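PDB 6KBC: CghA from Chaetomium globosum, which is a beta-rich protein of the calycin clan, with an N-terminal and a C-terminal domain, that holds the ligand WK1 in a pocket. Local coordinates for residues A[295-309]-A[319-333]. Numbering follows the deposited sequence.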
ATOM      1  N   ASP A 295      -0.731  26.330  -6.553  1.00 23.12           N
ATOM      2  CA  ASP A 295      -0.487  27.582  -5.874  1.00 23.06           C
ATOM      3  C   ASP A 295       0.502  27.362  -4.733  1.00 21.86           C
ATOM      4  O   ASP A 295       1.013  26.258  -4.532  1.00 24.45           O
ATOM      5  CB  ASP A 295      -1.812  28.099  -5.348  1.00 21.18           C
ATOM      6  CG  ASP A 295      -2.456  27.110  -4.400  1.00 23.73           C
ATOM      7  OD1 ASP A 295      -2.913  26.033  -4.862  1.00 23.73           O
ATOM      8  OD2 ASP A 295      -2.449  27.383  -3.185  1.00 22.94           O
ATOM      9  N   THR A 296       0.729  28.399  -3.934  1.00 21.08           N
ATOM     10  CA  THR A 296       1.660  28.319  -2.814  1.00 26.99           C
ATOM     11  C   THR A 296       0.977  28.303  -1.463  1.00 26.20           C
ATOM     12  O   THR A 296       1.670  28.328  -0.446  1.00 27.15           O
ATOM     13  CB  THR A 296       2.640  29.491  -2.849  1.00 24.61           C
ATOM     14  OG1 THR A 296       1.905  30.723  -2.857  1.00 28.86           O
ATOM     15  CG2 THR A 296       3.493  29.427  -4.110  1.00 27.63           C
ATOM     16  N   ALA A 297      -0.353  28.296  -1.404  1.00 23.10           N
ATOM     17  CA  ALA A 297      -0.987  28.296  -0.096  1.00 26.03           C
ATOM     18  C   ALA A 297      -0.595  27.041   0.672  1.00 30.74           C
ATOM     19  O   ALA A 297      -0.466  25.952   0.106  1.00 27.36           O
ATOM     20  CB  ALA A 297      -2.503  28.389  -0.212  1.00 24.32           C
ATOM     21  N   ALA A 298      -0.385  27.202   1.973  1.00 28.59           N
ATOM     22  CA  ALA A 298      -0.047  26.048   2.784  1.00 29.40           C
ATOM     23  C   ALA A 298      -0.373  26.314   4.246  1.00 32.02           C
ATOM     24  O   ALA A 298       0.519  26.669   5.020  1.00 31.00           O
ATOM     25  CB  ALA A 298       1.433  25.697   2.616  1.00 29.31           C
ATOM     26  N   THR A 299      -1.634  26.136   4.633  1.00 27.24           N
ATOM     27  CA  THR A 299      -1.997  26.179   6.040  1.00 32.51           C
ATOM     28  C   THR A 299      -1.817  24.834   6.727  1.00 30.49           C
ATOM     29  O   THR A 299      -2.028  24.737   7.941  1.00 32.98           O
ATOM     30  CB  THR A 299      -3.447  26.647   6.202  1.00 29.54           C
ATOM     31  OG1 THR A 299      -4.343  25.669   5.655  1.00 28.70           O
ATOM     32  CG2 THR A 299      -3.634  27.974   5.467  1.00 30.20           C
ATOM     33  N   ALA A 300      -1.472  23.796   5.975  1.00 25.74           N
ATOM     34  CA  ALA A 300      -1.120  22.496   6.525  1.00 26.58           C
ATOM     35  C   ALA A 300      -0.293  21.780   5.477  1.00 26.91           C
ATOM     36  O   ALA A 300      -0.347  22.115   4.288  1.00 23.20           O
ATOM     37  CB  ALA A 300      -2.343  21.659   6.895  1.00 24.86           C
ATOM     38  N   ASP A 301       0.484  20.800   5.934  1.00 25.56           N
ATOM     39  CA  ASP A 301       1.161  19.919   4.998  1.00 24.74           C
ATOM     40  C   ASP A 301       0.113  19.266   4.103  1.00 23.85           C
ATOM     41  O   ASP A 301      -0.987  18.918   4.546  1.00 23.87           O
ATOM     42  CB  ASP A 301       1.951  18.842   5.738  1.00 22.92           C
ATOM     43  CG  ASP A 301       3.220  19.368   6.435  1.00 24.64           C
ATOM     44  OD1 ASP A 301       3.533  20.590   6.419  1.00 23.86           O
ATOM     45  OD2 ASP A 301       3.914  18.511   7.014  1.00 23.74           O
ATOM     46  N   ALA A 302       0.453  19.086   2.837  1.00 19.32           N
ATOM     47  CA  ALA A 302      -0.551  18.570   1.928  1.00 20.20           C
ATOM     48  C   ALA A 302       0.152  17.923   0.752  1.00 21.28           C
ATOM     49  O   ALA A 302       1.342  18.147   0.513  1.00 20.97           O
ATOM     50  CB  ALA A 302      -1.500  19.685   1.458  1.00 21.06           C
ATOM     51  N   VAL A 303      -0.593  17.089   0.040  1.00 18.64           N
ATOM     52  CA  VAL A 303      -0.122  16.562  -1.225  1.00 21.48           C
ATOM     53  C   VAL A 303      -1.232  16.751  -2.242  1.00 19.43           C
ATOM     54  O   VAL A 303      -2.417  16.661  -1.906  1.00 18.96           O
ATOM     55  CB  VAL A 303       0.313  15.088  -1.122  1.00 20.86           C
ATOM     56  CG1 VAL A 303      -0.854  14.188  -0.810  1.00 19.88           C
ATOM     57  CG2 VAL A 303       1.015  14.661  -2.423  1.00 20.56           C
ATOM     58  N   ARG A 304      -0.846  17.086  -3.465  1.00 19.07           N
ATOM     59  CA  ARG A 304      -1.747  17.115  -4.606  1.00 17.92           C
ATOM     60  C   ARG A 304      -1.364  15.978  -5.537  1.00 19.84           C
ATOM     61  O   ARG A 304      -0.192  15.851  -5.912  1.00 18.70           O
ATOM     62  CB  ARG A 304      -1.647  18.466  -5.313  1.00 20.49           C
ATOM     63  CG  ARG A 304      -2.569  18.620  -6.521  1.00 19.16           C
ATOM     64  CD  ARG A 304      -2.424  20.014  -7.040  1.00 20.82           C
ATOM     65  NE  ARG A 304      -1.061  20.322  -7.489  1.00 22.31           N
ATOM     66  CZ  ARG A 304      -0.614  20.064  -8.716  1.00 24.04           C
ATOM     67  NH1 ARG A 304      -1.417  19.491  -9.604  1.00 22.38           N
ATOM     68  NH2 ARG A 304       0.627  20.389  -9.062  1.00 23.80           N
ATOM     69  N   THR A 305      -2.329  15.130  -5.871  1.00 17.10           N
ATOM     70  CA  THR A 305      -2.134  14.056  -6.836  1.00 19.46           C
ATOM     71  C   THR A 305      -2.851  14.454  -8.124  1.00 22.82           C
ATOM     72  O   THR A 305      -4.050  14.741  -8.093  1.00 19.84           O
ATOM     73  CB  THR A 305      -2.702  12.742  -6.312  1.00 22.54           C
ATOM     74  OG1 THR A 305      -4.128  12.885  -6.173  1.00 21.61           O
ATOM     75  CG2 THR A 305      -2.050  12.362  -4.958  1.00 21.21           C
ATOM     76  N   GLU A 306      -2.137  14.474  -9.248  1.00 19.53           N
ATOM     77  CA  GLU A 306      -2.748  14.902 -10.511  1.00 20.05           C
ATOM     78  C   GLU A 306      -2.422  13.893 -11.595  1.00 18.88           C
ATOM     79  O   GLU A 306      -1.244  13.614 -11.855  1.00 18.41           O
ATOM     80  CB  GLU A 306      -2.268  16.297 -10.934  1.00 19.97           C
ATOM     81  CG  GLU A 306      -2.728  16.649 -12.347  1.00 19.67           C
ATOM     82  CD  GLU A 306      -2.327  18.051 -12.789  1.00 25.20           C
ATOM     83  OE1 GLU A 306      -3.082  18.649 -13.576  1.00 30.18           O
ATOM     84  OE2 GLU A 306      -1.287  18.563 -12.311  1.00 27.02           O
ATOM     85  N   LYS A 307      -3.457  13.342 -12.213  1.00 17.41           N
ATOM     86  CA  LYS A 307      -3.250  12.442 -13.339  1.00 21.15           C
ATOM     87  C   LYS A 307      -2.547  13.195 -14.465  1.00 19.13           C
ATOM     88  O   LYS A 307      -2.914  14.329 -14.788  1.00 20.48           O
ATOM     89  CB  LYS A 307      -4.588  11.885 -13.834  1.00 21.30           C
ATOM     90  CG  LYS A 307      -5.311  10.957 -12.848  1.00 21.34           C
ATOM     91  CD  LYS A 307      -6.808  10.899 -13.210  1.00 18.60           C
ATOM     92  CE  LYS A 307      -7.624  10.351 -12.055  1.00 20.93           C
ATOM     93  NZ  LYS A 307      -7.271   8.918 -11.798  1.00 24.15           N
ATOM     94  N   LEU A 308      -1.509  12.571 -15.028  1.00 19.22           N
ATOM     95  CA  LEU A 308      -0.741  13.130 -16.136  1.00 20.23           C
ATOM     96  C   LEU A 308      -1.180  12.451 -17.420  1.00 20.38           C
ATOM     97  O   LEU A 308      -1.343  11.228 -17.447  1.00 20.09           O
ATOM     98  CB  LEU A 308       0.756  12.918 -15.932  1.00 19.05           C
ATOM     99  CG  LEU A 308       1.413  13.680 -14.782  1.00 22.77           C
ATOM    100  CD1 LEU A 308       2.865  13.294 -14.667  1.00 24.21           C
ATOM    101  CD2 LEU A 308       1.300  15.181 -15.001  1.00 23.91           C
ATOM    102  N   TYR A 309      -1.402  13.247 -18.470  1.00 20.55           N
ATOM    103  CA  TYR A 309      -1.776  12.715 -19.773  1.00 23.56           C
ATOM    104  C   TYR A 309      -0.764  13.034 -20.860  1.00 27.31           C
ATOM    105  O   TYR A 309      -0.802  12.395 -21.915  1.00 28.33           O
ATOM    106  CB  TYR A 309      -3.155  13.259 -20.194  1.00 22.71           C
ATOM    107  CG  TYR A 309      -4.216  12.851 -19.202  1.00 21.27           C
ATOM    108  CD1 TYR A 309      -4.806  11.600 -19.267  1.00 21.42           C
ATOM    109  CD2 TYR A 309      -4.586  13.707 -18.162  1.00 21.14           C
ATOM    110  CE1 TYR A 309      -5.761  11.211 -18.342  1.00 19.50           C
ATOM    111  CE2 TYR A 309      -5.541  13.332 -17.241  1.00 18.97           C
ATOM    112  CZ  TYR A 309      -6.120  12.081 -17.337  1.00 20.06           C
ATOM    113  OH  TYR A 309      -7.063  11.689 -16.419  1.00 20.18           O
ATOM    114  N   ARG A 319     -10.416   3.444 -17.188  1.00 22.82           N
ATOM    115  CA  ARG A 319     -11.167   4.697 -17.251  1.00 24.18           C
ATOM    116  C   ARG A 319     -10.269   5.862 -17.653  1.00 22.55           C
ATOM    117  O   ARG A 319     -10.581   6.616 -18.584  1.00 23.22           O
ATOM    118  CB  ARG A 319     -11.851   4.995 -15.916  1.00 21.59           C
ATOM    119  CG  ARG A 319     -12.734   6.237 -16.003  1.00 19.91           C
ATOM    120  CD  ARG A 319     -13.199   6.710 -14.642  1.00 23.05           C
ATOM    121  NE  ARG A 319     -12.073   7.196 -13.841  1.00 22.86           N
ATOM    122  CZ  ARG A 319     -12.031   7.152 -12.517  1.00 25.06           C
ATOM    123  NH1 ARG A 319     -13.045   6.624 -11.840  1.00 25.28           N
ATOM    124  NH2 ARG A 319     -10.964   7.615 -11.870  1.00 22.79           N
ATOM    125  N   ASP A 320      -9.155   6.029 -16.958  1.00 19.79           N
ATOM    126  CA  ASP A 320      -8.253   7.151 -17.177  1.00 21.25           C
ATOM    127  C   ASP A 320      -7.081   6.677 -18.009  1.00 22.21           C
ATOM    128  O   ASP A 320      -6.369   5.750 -17.618  1.00 23.35           O
ATOM    129  CB  ASP A 320      -7.758   7.728 -15.851  1.00 21.86           C
ATOM    130  CG  ASP A 320      -8.900   8.083 -14.936  1.00 23.41           C
ATOM    131  OD1 ASP A 320      -9.926   8.576 -15.465  1.00 22.24           O
ATOM    132  OD2 ASP A 320      -8.770   7.886 -13.710  1.00 22.49           O
ATOM    133  N   LYS A 321      -6.858   7.348 -19.124  1.00 21.42           N
ATOM    134  CA  LYS A 321      -5.766   7.017 -20.031  1.00 20.98           C
ATOM    135  C   LYS A 321      -4.512   7.791 -19.643  1.00 23.25           C
ATOM    136  O   LYS A 321      -3.912   8.505 -20.454  1.00 21.63           O
ATOM    137  CB  LYS A 321      -6.202   7.336 -21.461  1.00 24.18           C
ATOM    138  CG  LYS A 321      -7.485   6.608 -21.919  1.00 25.18           C
ATOM    139  CD  LYS A 321      -7.500   5.144 -21.507  1.00 27.40           C
ATOM    140  CE  LYS A 321      -8.653   4.357 -22.166  1.00 28.36           C
ATOM    141  NZ  LYS A 321      -9.939   4.978 -21.803  1.00 29.06           N
ATOM    142  N   ASN A 322      -4.121   7.701 -18.367  1.00 18.45           N
ATOM    143  CA  ASN A 322      -3.030   8.530 -17.876  1.00 21.21           C
ATOM    144  C   ASN A 322      -1.672   7.862 -18.105  1.00 21.79           C
ATOM    145  O   ASN A 322      -1.545   6.635 -18.126  1.00 20.70           O
ATOM    146  CB  ASN A 322      -3.212   8.859 -16.385  1.00 19.32           C
ATOM    147  CG  ASN A 322      -3.222   7.627 -15.507  1.00 21.41           C
ATOM    148  OD1 ASN A 322      -3.954   6.669 -15.773  1.00 19.52           O
ATOM    149  ND2 ASN A 322      -2.423   7.655 -14.428  1.00 19.13           N
ATOM    150  N   VAL A 323      -0.647   8.698 -18.298  1.00 18.54           N
ATOM    151  CA  VAL A 323       0.704   8.187 -18.467  1.00 19.70           C
ATOM    152  C   VAL A 323       1.451   8.182 -17.147  1.00 20.00           C
ATOM    153  O   VAL A 323       2.607   7.752 -17.094  1.00 19.65           O
ATOM    154  CB  VAL A 323       1.450   9.018 -19.532  1.00 20.53           C
ATOM    155  CG1 VAL A 323       0.697   8.908 -20.926  1.00 22.40           C
ATOM    156  CG2 VAL A 323       1.570  10.456 -19.103  1.00 21.85           C
ATOM    157  N   GLY A 324       0.818   8.632 -16.075  1.00 19.09           N
ATOM    158  CA  GLY A 324       1.478   8.690 -14.784  1.00 19.51           C
ATOM    159  C   GLY A 324       0.729   9.646 -13.877  1.00 19.97           C
ATOM    160  O   GLY A 324      -0.406  10.025 -14.155  1.00 18.28           O
ATOM    161  N   TYR A 325       1.397  10.024 -12.805  1.00 17.28           N
ATOM    162  CA  TYR A 325       0.828  10.924 -11.821  1.00 17.89           C
ATOM    163  C   TYR A 325       1.869  11.964 -11.462  1.00 19.39           C
ATOM    164  O   TYR A 325       3.064  11.656 -11.374  1.00 20.51           O
ATOM    165  CB  TYR A 325       0.415  10.178 -10.546  1.00 17.15           C
ATOM    166  CG  TYR A 325      -1.041   9.775 -10.479  1.00 20.08           C
ATOM    167  CD1 TYR A 325      -2.001  10.660  -9.994  1.00 18.89           C
ATOM    168  CD2 TYR A 325      -1.448   8.494 -10.852  1.00 18.92           C
ATOM    169  CE1 TYR A 325      -3.344  10.288  -9.919  1.00 19.09           C
ATOM    170  CE2 TYR A 325      -2.769   8.107 -10.771  1.00 18.69           C
ATOM    171  CZ  TYR A 325      -3.714   9.011 -10.293  1.00 20.10           C
ATOM    172  OH  TYR A 325      -5.038   8.633 -10.212  1.00 22.51           O
ATOM    173  N   ARG A 326       1.415  13.184 -11.233  1.00 18.89           N
ATOM    174  CA  ARG A 326       2.230  14.200 -10.593  1.00 20.56           C
ATOM    175  C   ARG A 326       1.876  14.222  -9.116  1.00 22.35           C
ATOM    176  O   ARG A 326       0.695  14.174  -8.765  1.00 19.74           O
ATOM    177  CB  ARG A 326       1.999  15.573 -11.223  1.00 21.42           C
ATOM    178  CG  ARG A 326       2.737  16.711 -10.512  1.00 23.26           C
ATOM    179  CD  ARG A 326       2.783  17.931 -11.438  1.00 27.00           C
ATOM    180  NE  ARG A 326       3.543  17.588 -12.636  1.00 27.25           N
ATOM    181  CZ  ARG A 326       3.380  18.138 -13.834  1.00 32.69           C
ATOM    182  NH1 ARG A 326       2.486  19.102 -14.017  1.00 32.50           N
ATOM    183  NH2 ARG A 326       4.124  17.722 -14.853  1.00 27.32           N
ATOM    184  N   LEU A 327       2.903  14.247  -8.259  1.00 20.22           N
ATOM    185  CA  LEU A 327       2.754  14.413  -6.819  1.00 20.77           C
ATOM    186  C   LEU A 327       3.400  15.725  -6.427  1.00 22.64           C
ATOM    187  O   LEU A 327       4.615  15.896  -6.590  1.00 22.19           O
ATOM    188  CB  LEU A 327       3.432  13.288  -6.026  1.00 22.96           C
ATOM    189  CG  LEU A 327       2.935  11.869  -6.221  1.00 22.18           C
ATOM    190  CD1 LEU A 327       3.706  10.952  -5.252  1.00 19.31           C
ATOM    191  CD2 LEU A 327       1.440  11.816  -5.989  1.00 22.20           C
ATOM    192  N   GLU A 328       2.609  16.633  -5.882  1.00 20.88           N
ATOM    193  CA  GLU A 328       3.127  17.901  -5.391  1.00 19.14           C
ATOM    194  C   GLU A 328       2.931  17.920  -3.884  1.00 20.68           C
ATOM    195  O   GLU A 328       1.795  17.980  -3.408  1.00 21.12           O
ATOM    196  CB  GLU A 328       2.421  19.072  -6.052  1.00 20.36           C
ATOM    197  CG  GLU A 328       2.820  20.431  -5.523  1.00 24.51           C
ATOM    198  CD  GLU A 328       1.759  21.437  -5.888  1.00 26.22           C
ATOM    199  OE1 GLU A 328       1.971  22.178  -6.858  1.00 27.76           O
ATOM    200  OE2 GLU A 328       0.697  21.449  -5.223  1.00 29.51           O
ATOM    201  N   PHE A 329       4.027  17.857  -3.136  1.00 19.00           N
ATOM    202  CA  PHE A 329       3.951  17.930  -1.682  1.00 19.19           C
ATOM    203  C   PHE A 329       4.162  19.365  -1.241  1.00 19.56           C
ATOM    204  O   PHE A 329       4.985  20.080  -1.810  1.00 22.07           O
ATOM    205  CB  PHE A 329       5.015  17.037  -1.026  1.00 15.22           C
ATOM    206  CG  PHE A 329       4.698  15.585  -1.082  1.00 17.40           C
ATOM    207  CD1 PHE A 329       3.975  14.988  -0.067  1.00 19.46           C
ATOM    208  CD2 PHE A 329       5.127  14.807  -2.150  1.00 16.42           C
ATOM    209  CE1 PHE A 329       3.700  13.625  -0.107  1.00 18.43           C
ATOM    210  CE2 PHE A 329       4.853  13.455  -2.202  1.00 17.68           C
ATOM    211  CZ  PHE A 329       4.136  12.861  -1.169  1.00 17.74           C
ATOM    212  N   ARG A 330       3.427  19.782  -0.221  1.00 19.22           N
ATOM    213  CA  ARG A 330       3.620  21.098   0.364  1.00 19.98           C
ATOM    214  C   ARG A 330       3.942  20.951   1.841  1.00 20.74           C
ATOM    215  O   ARG A 330       3.390  20.084   2.526  1.00 19.76           O
ATOM    216  CB  ARG A 330       2.381  21.972   0.212  1.00 21.12           C
ATOM    217  CG  ARG A 330       1.927  22.088  -1.210  1.00 24.48           C
ATOM    218  CD  ARG A 330       0.966  23.248  -1.385  1.00 22.54           C
ATOM    219  NE  ARG A 330       0.368  23.164  -2.703  1.00 21.93           N
ATOM    220  CZ  ARG A 330      -0.629  23.927  -3.126  1.00 27.10           C
ATOM    221  NH1 ARG A 330      -1.133  24.876  -2.327  1.00 21.69           N
ATOM    222  NH2 ARG A 330      -1.118  23.733  -4.357  1.00 21.83           N
ATOM    223  N   SER A 331       4.818  21.813   2.323  1.00 20.52           N
ATOM    224  CA  SER A 331       5.118  21.913   3.741  1.00 23.98           C
ATOM    225  C   SER A 331       4.547  23.215   4.292  1.00 22.21           C
ATOM    226  O   SER A 331       4.789  24.286   3.724  1.00 24.54           O
ATOM    227  CB  SER A 331       6.627  21.877   3.978  1.00 22.08           C
ATOM    228  OG  SER A 331       6.902  22.352   5.287  1.00 24.20           O
ATOM    229  N   ALA A 332       3.798  23.123   5.393  1.00 24.79           N
ATOM    230  CA  ALA A 332       3.399  24.307   6.153  1.00 24.94           C
ATOM    231  C   ALA A 332       4.483  24.752   7.135  1.00 28.00           C
ATOM    232  O   ALA A 332       4.218  25.594   8.007  1.00 26.57           O
ATOM    233  CB  ALA A 332       2.094  24.047   6.907  1.00 25.53           C
ATOM    234  N   GLY A 333       5.680  24.184   7.017  1.00 26.39           N
ATOM    235  CA  GLY A 333       6.825  24.615   7.785  1.00 25.87           C
ATOM    236  C   GLY A 333       7.245  26.008   7.378  1.00 27.48           C
ATOM    237  O   GLY A 333       6.795  26.553   6.357  1.00 28.06           O
TER
HETATM  238  O   HOH W   1       0.582  20.609 -12.029  1.00 30.96           O
HETATM  239  O   HOH W   2      -9.455  10.441 -17.317  1.00 21.96           O
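The Phe-329 ring carries CG2 of Val-303 over the centre of one face, a CH-pi contact with the methyl 3.7 Å from the ring centroid, while the guanidinium of Arg-330 has the carbonyl O of Asp-295 over one face and OD1 of Asp-295, the carbonyl of Ala-297 and OE2 of Glu-328 at its edges. These groups belong to two neighbouring antiparallel strands, 302-308 and 324-330, of the calycin-like C-terminal domain, and they illustrate how the middle of such a ribbon divides its chemistry between two faces. Val-303, Thr-305, Phe-329 and Leu-327 share one, largely apolar face, where strands 239-249 and 269-277 meet Val-303, Phe-329 and Leu-327; with CG2 of Val-303 anti to the backbone N, the methyl is carried over the ring.

The other face holds a charged ladder. Arg-304 holds Glu-328 with two nitrogens, NE to OE2 at 3.1 Å and NH2 to OE1, the guanidinium and carboxylate planes 73° apart; a bend at chi3 (61°) turns the guanidinium aside, and NH1 reaches Glu-306 as well as the carbonyl of Pro-291. OE2 of Glu-328 also accepts NE and NH2 of Arg-330, so three N-H groups converge on one oxygen and probably favour its charged form. Arg-330 then takes Asp-295 end-on, meeting both oxygens from above the carboxylate plane, and its NH1 lies 2.7 Å from O of Ala-297, in the carbonyl plane on a lone pair. One water links Arg-304, Glu-306 and Arg-326, whose guanidinium has CD2 of Leu-308 over one face.

Toward the end of strand 302-308 the Val-303 face turns polar: Lys-307 runs alongside Tyr-325, with Asp-241 of strand 239-249 also salt-bridged to the ammonium. Lys-307 NZ donates to Tyr-325 OH at 2.8 Å and, from above the carboxylate plane, to Asp-320 OD2 at 2.6 Å.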